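Local coordinates for type III restriction-modification enzyme EcoP15I Mod subunit (Escherichia coli, PDB 4ZCF), which methylates one adenine in the 5'-CAGCAG-3' recognition site of DNA as a homodimer, using S-adenosyl-L-methionine, and joins the Res subunit for restriction, at residues N24-C28 and K39-I43; P124-T128 and S169-W174. All coordinates share one frame; numbering follows the deposited sequence.

Contact 1: residues N24-C28 and K39-I43; sequences NFPQC and KLLEI
F25 and L40 form the aromatic part of this contact, in which the turn after helix 14-24 rests against helix 37-44. Methyl CD1 of L40 lies over one face of the phenyl ring, 4.2 Å from the centroid of the F25 ring and 19° off its normal, displaced toward the CG-CD2 side. This is a CH-pi contact, and it uses the flatness of phenylalanine and the reach of a branched leucine. With CG of L40 anti to the backbone N (chi1 -175°), the branch extends toward the ring. I43 comes instead to the ring's edge, where its CD1 is 4.2 Å from CD2 of F25.

The sulfur contacts form a second group. C28 is the residue closest to the helix by backbone, and its SG sits 3.5 Å from N of L40, 3.8 Å from CB of L40 and 4.0 Å from CB of K39. A small, polarisable thiol suits a place where a bulkier side chain would probably run into the helix backbone.

K39 and Q27 bring polar groups up to apolar carbons. The extended aliphatic chain of K39 carries CD past the carbonyl O of Q27 and delivers NZ to a salt bridge with E213 of the second subunit. Q27 is bent at chi2 (-81°), which turns its amide back so that NE2 faces CD1 of I43. The carbonyl O of I43 accepts a hydrogen bond from N14 of the second subunit.

Contact between the segments is thus largely apolar, by van der Waals packing, whereas the directional polar bonds of K39 and I43 are spent on the dimer partner.

Contact 2: residues P124-T128 and S169-W174; sequences PPYNT and SSHSAW
W174 and N127 make the close-fitting half of this contact, each through one hydrogen bond to a backbone carbonyl. The indole NE1 of W174 donates to O of P125 at 2.8 Å, with an N-H...O angle of 158°. The acceptor lies at the indole edge, almost in the ring plane, while NE1 is tilted from the carbonyl plane of P125. Because CG of W174 is anti to the backbone N (chi1 -166°), the indole reaches from the first turn of helix 171-188 to the loop, where CD1 also meets CB of N127 at 4.0 Å. Were the indole replaced by an alanine here, the carbonyl of P125 would probably lose its donor and a gap would open beside CB of N127.

The buried amide of N127 works in the reverse sense, from the loop to the residues just ahead of the helix. Its ND2 gives a 2.8 Å hydrogen bond to O of S169, approaching from above the carbonyl plane rather than along a lone pair. A second bond from this ND2 goes to E203, whose carboxylate is also hydrogen-bonded to ND1 of H171; NE2 of H171 is hydrogen-bonded to E217 of the second subunit. Asparagine suits the place because its short amide can donate twice.

The other side is looser. Beyond its carbonyl, exposed S169 brings just its side-chain CB near, 4.1 Å from OD1 of N127. At the N-cap position, the CB of S170 leaves away from the loop, and its OG is hydrogen-bonded to OG of S172. The CB of Y126 also starts away from the helix, and its OH is hydrogen-bonded to E242.

Residues 123-126 form the DPPY motif of N6-adenine methyltransferases, predicted to bind S-adenosyl methionine. The loop follows strand 117-122 in a Rossmann-like domain, and hydrogen bonds from W174 and N127 tether it to helix 171-188 and the residues leading into it.

The two contacts follow one another along the chain: both segments of contact 1 precede those of contact 2. Their centres are about 22 Å apart and their nearest atoms about 8 Å, so they do not touch, and they share no helix or strand. Contact 1 joins N-terminal elements, the turn after helix 14-24 and helix 37-44; contact 2 lies in the methylase domain, where the loop after strand 117-122 meets helix 171-188. What they have in common is the dimer partner: contact 1 reaches E213 of the second subunit and contact 2 its E217. Dimer assembly probably bears on both the N-terminal helices and the surroundings of the predicted cofactor-binding motif.

Contact 1: residues N24-C28 and K39-I43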
loop_
_atom_site.group_PDB
_atom_site.type_symbol
_atom_site.label_atom_id
_atom_site.label_comp_id
_atom_site.label_asym_id
_atom_site.label_seq_id
_atom_site.Cartn_x
_atom_site.Cartn_y
_atom_site.Cartn_z
ATOM N N ASN A 24 -33.966 3.035 -18.833
ATOM C CA ASN A 24 -33.652 1.607 -18.777
ATOM C C ASN A 24 -32.179 1.265 -18.844
ATOM O O ASN A 24 -31.791 0.179 -18.406
ATOM C CB ASN A 24 -34.475 0.807 -19.806
ATOM C CG ASN A 24 -35.962 1.014 -19.662
ATOM O OD1 ASN A 24 -36.621 0.464 -18.771
ATOM N ND2 ASN A 24 -36.502 1.887 -20.485
ATOM N N PHE A 25 -31.353 2.174 -19.387
ATOM C CA PHE A 25 -29.909 1.958 -19.523
ATOM C C PHE A 25 -29.156 3.198 -19.009
ATOM O O PHE A 25 -28.527 3.912 -19.797
ATOM C CB PHE A 25 -29.556 1.598 -20.983
ATOM C CG PHE A 25 -30.400 0.485 -21.558
ATOM C CD1 PHE A 25 -31.628 0.755 -22.153
ATOM C CD2 PHE A 25 -29.995 -0.839 -21.455
ATOM C CE1 PHE A 25 -32.440 -0.282 -22.619
ATOM C CE2 PHE A 25 -30.789 -1.869 -21.963
ATOM C CZ PHE A 25 -32.002 -1.584 -22.547
ATOM N N PRO A 26 -29.229 3.483 -17.681
ATOM C CA PRO A 26 -28.592 4.706 -17.156
ATOM C C PRO A 26 -27.066 4.759 -17.201
ATOM O O PRO A 26 -26.507 5.824 -17.410
ATOM C CB PRO A 26 -29.155 4.799 -15.738
ATOM C CG PRO A 26 -29.389 3.391 -15.351
ATOM C CD PRO A 26 -29.928 2.756 -16.597
ATOM N N GLN A 27 -26.410 3.611 -17.047
ATOM C CA GLN A 27 -24.952 3.414 -17.065
ATOM C C GLN A 27 -24.332 3.637 -18.452
ATOM O O GLN A 27 -23.113 3.584 -18.590
ATOM C CB GLN A 27 -24.634 1.992 -16.588
ATOM C CG GLN A 27 -24.942 0.876 -17.606
ATOM C CD GLN A 27 -26.398 0.451 -17.669
ATOM O OE1 GLN A 27 -27.313 1.141 -17.218
ATOM N NE2 GLN A 27 -26.649 -0.714 -18.232
ATOM N N CYS A 28 -25.170 3.832 -19.473
ATOM C CA CYS A 28 -24.761 4.026 -20.859
ATOM C C CYS A 28 -24.529 5.477 -21.189
ATOM O O CYS A 28 -24.196 5.787 -22.326
ATOM C CB CYS A 28 -25.784 3.398 -21.798
ATOM S SG CYS A 28 -25.760 1.598 -21.791
ATOM N N LYS A 39 -21.007 0.638 -23.915
ATOM C CA LYS A 39 -21.751 0.007 -22.829
ATOM C C LYS A 39 -23.069 -0.635 -23.278
ATOM O O LYS A 39 -23.400 -1.721 -22.804
ATOM C CB LYS A 39 -21.864 0.905 -21.583
ATOM C CG LYS A 39 -20.588 0.864 -20.730
ATOM C CD LYS A 39 -20.731 1.482 -19.339
ATOM C CE LYS A 39 -19.772 0.840 -18.359
ATOM N NZ LYS A 39 -19.746 1.528 -17.031
ATOM N N LEU A 40 -23.784 -0.008 -24.235
ATOM C CA LEU A 40 -25.026 -0.567 -24.793
ATOM C C LEU A 40 -24.695 -1.702 -25.752
ATOM O O LEU A 40 -25.368 -2.726 -25.713
ATOM C CB LEU A 40 -25.893 0.502 -25.478
ATOM C CG LEU A 40 -27.268 0.029 -25.972
ATOM C CD1 LEU A 40 -28.356 0.391 -24.989
ATOM C CD2 LEU A 40 -27.576 0.601 -27.343
ATOM N N LEU A 41 -23.630 -1.545 -26.570
ATOM C CA LEU A 41 -23.184 -2.591 -27.501
ATOM C C LEU A 41 -22.795 -3.886 -26.785
ATOM O O LEU A 41 -23.184 -4.954 -27.247
ATOM C CB LEU A 41 -22.061 -2.120 -28.446
ATOM C CG LEU A 41 -22.423 -1.044 -29.492
ATOM C CD1 LEU A 41 -21.165 -0.454 -30.119
ATOM C CD2 LEU A 41 -23.316 -1.604 -30.599
ATOM N N GLU A 42 -22.096 -3.801 -25.634
ATOM C CA GLU A 42 -21.741 -5.003 -24.866
ATOM C C GLU A 42 -22.975 -5.718 -24.285
ATOM O O GLU A 42 -22.946 -6.945 -24.150
ATOM C CB GLU A 42 -20.596 -4.772 -23.852
ATOM C CG GLU A 42 -20.923 -3.840 -22.694
ATOM C CD GLU A 42 -19.752 -3.391 -21.837
ATOM O OE1 GLU A 42 -18.746 -2.900 -22.402
ATOM O OE2 GLU A 42 -19.872 -3.468 -20.592
ATOM N N ILE A 43 -24.082 -4.965 -24.036
ATOM C CA ILE A 43 -25.374 -5.495 -23.556
ATOM C C ILE A 43 -26.056 -6.281 -24.691
ATOM O O ILE A 43 -26.503 -7.416 -24.483
ATOM C CB ILE A 43 -26.291 -4.386 -22.943
ATOM C CG1 ILE A 43 -25.738 -3.908 -21.567
ATOM C CG2 ILE A 43 -27.770 -4.849 -22.837
ATOM C CD1 ILE A 43 -26.257 -2.602 -21.051
#

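Contact 2: residues P124-T128 and S169-W174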
loop_
_atom_site.group_PDB
_atom_site.type_symbol
_atom_site.label_atom_id
_atom_site.label_comp_id
_atom_site.label_asym_id
_atom_site.label_seq_id
_atom_site.Cartn_x
_atom_site.Cartn_y
_atom_site.Cartn_z
ATOM N N PRO A 124 -2.722 16.072 -6.940
ATOM C CA PRO A 124 -2.861 15.971 -8.393
ATOM C C PRO A 124 -4.082 16.741 -8.879
ATOM O O PRO A 124 -4.881 17.177 -8.053
ATOM C CB PRO A 124 -3.006 14.465 -8.614
ATOM C CG PRO A 124 -3.718 13.986 -7.410
ATOM C CD PRO A 124 -3.176 14.833 -6.275
ATOM N N PRO A 125 -4.259 16.953 -10.191
ATOM C CA PRO A 125 -5.512 17.586 -10.627
ATOM C C PRO A 125 -6.663 16.618 -10.317
ATOM O O PRO A 125 -6.541 15.385 -10.467
ATOM C CB PRO A 125 -5.315 17.815 -12.131
ATOM C CG PRO A 125 -4.245 16.857 -12.554
ATOM C CD PRO A 125 -3.416 16.519 -11.334
ATOM N N TYR A 126 -7.742 17.171 -9.767
ATOM C CA TYR A 126 -8.946 16.447 -9.410
ATOM C C TYR A 126 -9.693 16.354 -10.753
ATOM O O TYR A 126 -9.233 16.949 -11.735
ATOM C CB TYR A 126 -9.736 17.310 -8.416
ATOM C CG TYR A 126 -9.127 17.524 -7.039
ATOM C CD1 TYR A 126 -7.851 17.054 -6.733
ATOM C CD2 TYR A 126 -9.832 18.194 -6.038
ATOM C CE1 TYR A 126 -7.271 17.287 -5.487
ATOM C CE2 TYR A 126 -9.282 18.386 -4.767
ATOM C CZ TYR A 126 -8.005 17.924 -4.494
ATOM O OH TYR A 126 -7.439 18.144 -3.260
ATOM N N ASN A 127 -10.783 15.637 -10.878
ATOM C CA ASN A 127 -11.338 15.743 -12.241
ATOM C C ASN A 127 -12.698 16.395 -12.158
ATOM O O ASN A 127 -13.715 15.856 -12.596
ATOM C CB ASN A 127 -11.273 14.418 -13.008
ATOM C CG ASN A 127 -11.421 14.465 -14.504
ATOM O OD1 ASN A 127 -11.612 15.504 -15.143
ATOM N ND2 ASN A 127 -11.442 13.293 -15.087
ATOM N N THR A 128 -12.671 17.576 -11.529
ATOM C CA THR A 128 -13.737 18.509 -11.181
ATOM C C THR A 128 -14.708 18.791 -12.314
ATOM O O THR A 128 -15.910 18.935 -12.061
ATOM C CB THR A 128 -13.080 19.790 -10.609
ATOM O OG1 THR A 128 -12.576 19.554 -9.274
ATOM C CG2 THR A 128 -13.996 20.970 -10.607
ATOM N N SER A 169 -11.111 14.241 -20.956
ATOM C CA SER A 169 -11.176 14.482 -19.503
ATOM C C SER A 169 -11.992 13.392 -18.727
ATOM O O SER A 169 -12.542 13.659 -17.652
ATOM C CB SER A 169 -11.696 15.889 -19.216
ATOM O OG SER A 169 -13.066 16.006 -19.556
ATOM N N SER A 170 -12.022 12.155 -19.275
ATOM C CA SER A 170 -12.731 11.006 -18.719
ATOM C C SER A 170 -11.896 10.320 -17.614
ATOM O O SER A 170 -10.732 10.660 -17.413
ATOM C CB SER A 170 -13.036 10.018 -19.839
ATOM O OG SER A 170 -11.831 9.412 -20.275
ATOM N N HIS A 171 -12.487 9.343 -16.921
ATOM C CA HIS A 171 -11.829 8.569 -15.872
ATOM C C HIS A 171 -10.647 7.815 -16.436
ATOM O O HIS A 171 -9.590 7.786 -15.809
ATOM C CB HIS A 171 -12.816 7.580 -15.228
ATOM C CG HIS A 171 -13.902 8.214 -14.418
ATOM N ND1 HIS A 171 -13.627 8.868 -13.238
ATOM C CD2 HIS A 171 -15.240 8.175 -14.593
ATOM C CE1 HIS A 171 -14.796 9.263 -12.765
ATOM N NE2 HIS A 171 -15.797 8.865 -13.549
ATOM N N SER A 172 -10.810 7.218 -17.623
ATOM C CA SER A 172 -9.740 6.484 -18.310
ATOM C C SER A 172 -8.576 7.394 -18.708
ATOM O O SER A 172 -7.431 6.995 -18.523
ATOM C CB SER A 172 -10.274 5.687 -19.495
ATOM O OG SER A 172 -11.054 6.474 -20.372
ATOM N N ALA A 173 -8.858 8.629 -19.207
ATOM C CA ALA A 173 -7.819 9.614 -19.556
ATOM C C ALA A 173 -7.058 9.999 -18.283
ATOM O O ALA A 173 -5.811 9.949 -18.260
ATOM C CB ALA A 173 -8.442 10.841 -20.196
ATOM N N TRP A 174 -7.823 10.273 -17.186
ATOM C CA TRP A 174 -7.259 10.580 -15.862
ATOM C C TRP A 174 -6.391 9.440 -15.317
ATOM O O TRP A 174 -5.292 9.705 -14.851
ATOM C CB TRP A 174 -8.349 10.993 -14.873
ATOM C CG TRP A 174 -7.802 11.637 -13.629
ATOM C CD1 TRP A 174 -7.542 12.965 -13.441
ATOM C CD2 TRP A 174 -7.444 10.975 -12.395
ATOM N NE1 TRP A 174 -7.065 13.180 -12.163
ATOM C CE2 TRP A 174 -6.978 11.972 -11.504
ATOM C CE3 TRP A 174 -7.486 9.637 -11.954
ATOM C CZ2 TRP A 174 -6.557 11.673 -10.196
ATOM C CZ3 TRP A 174 -7.050 9.335 -10.666
ATOM C CH2 TRP A 174 -6.615 10.343 -9.796
#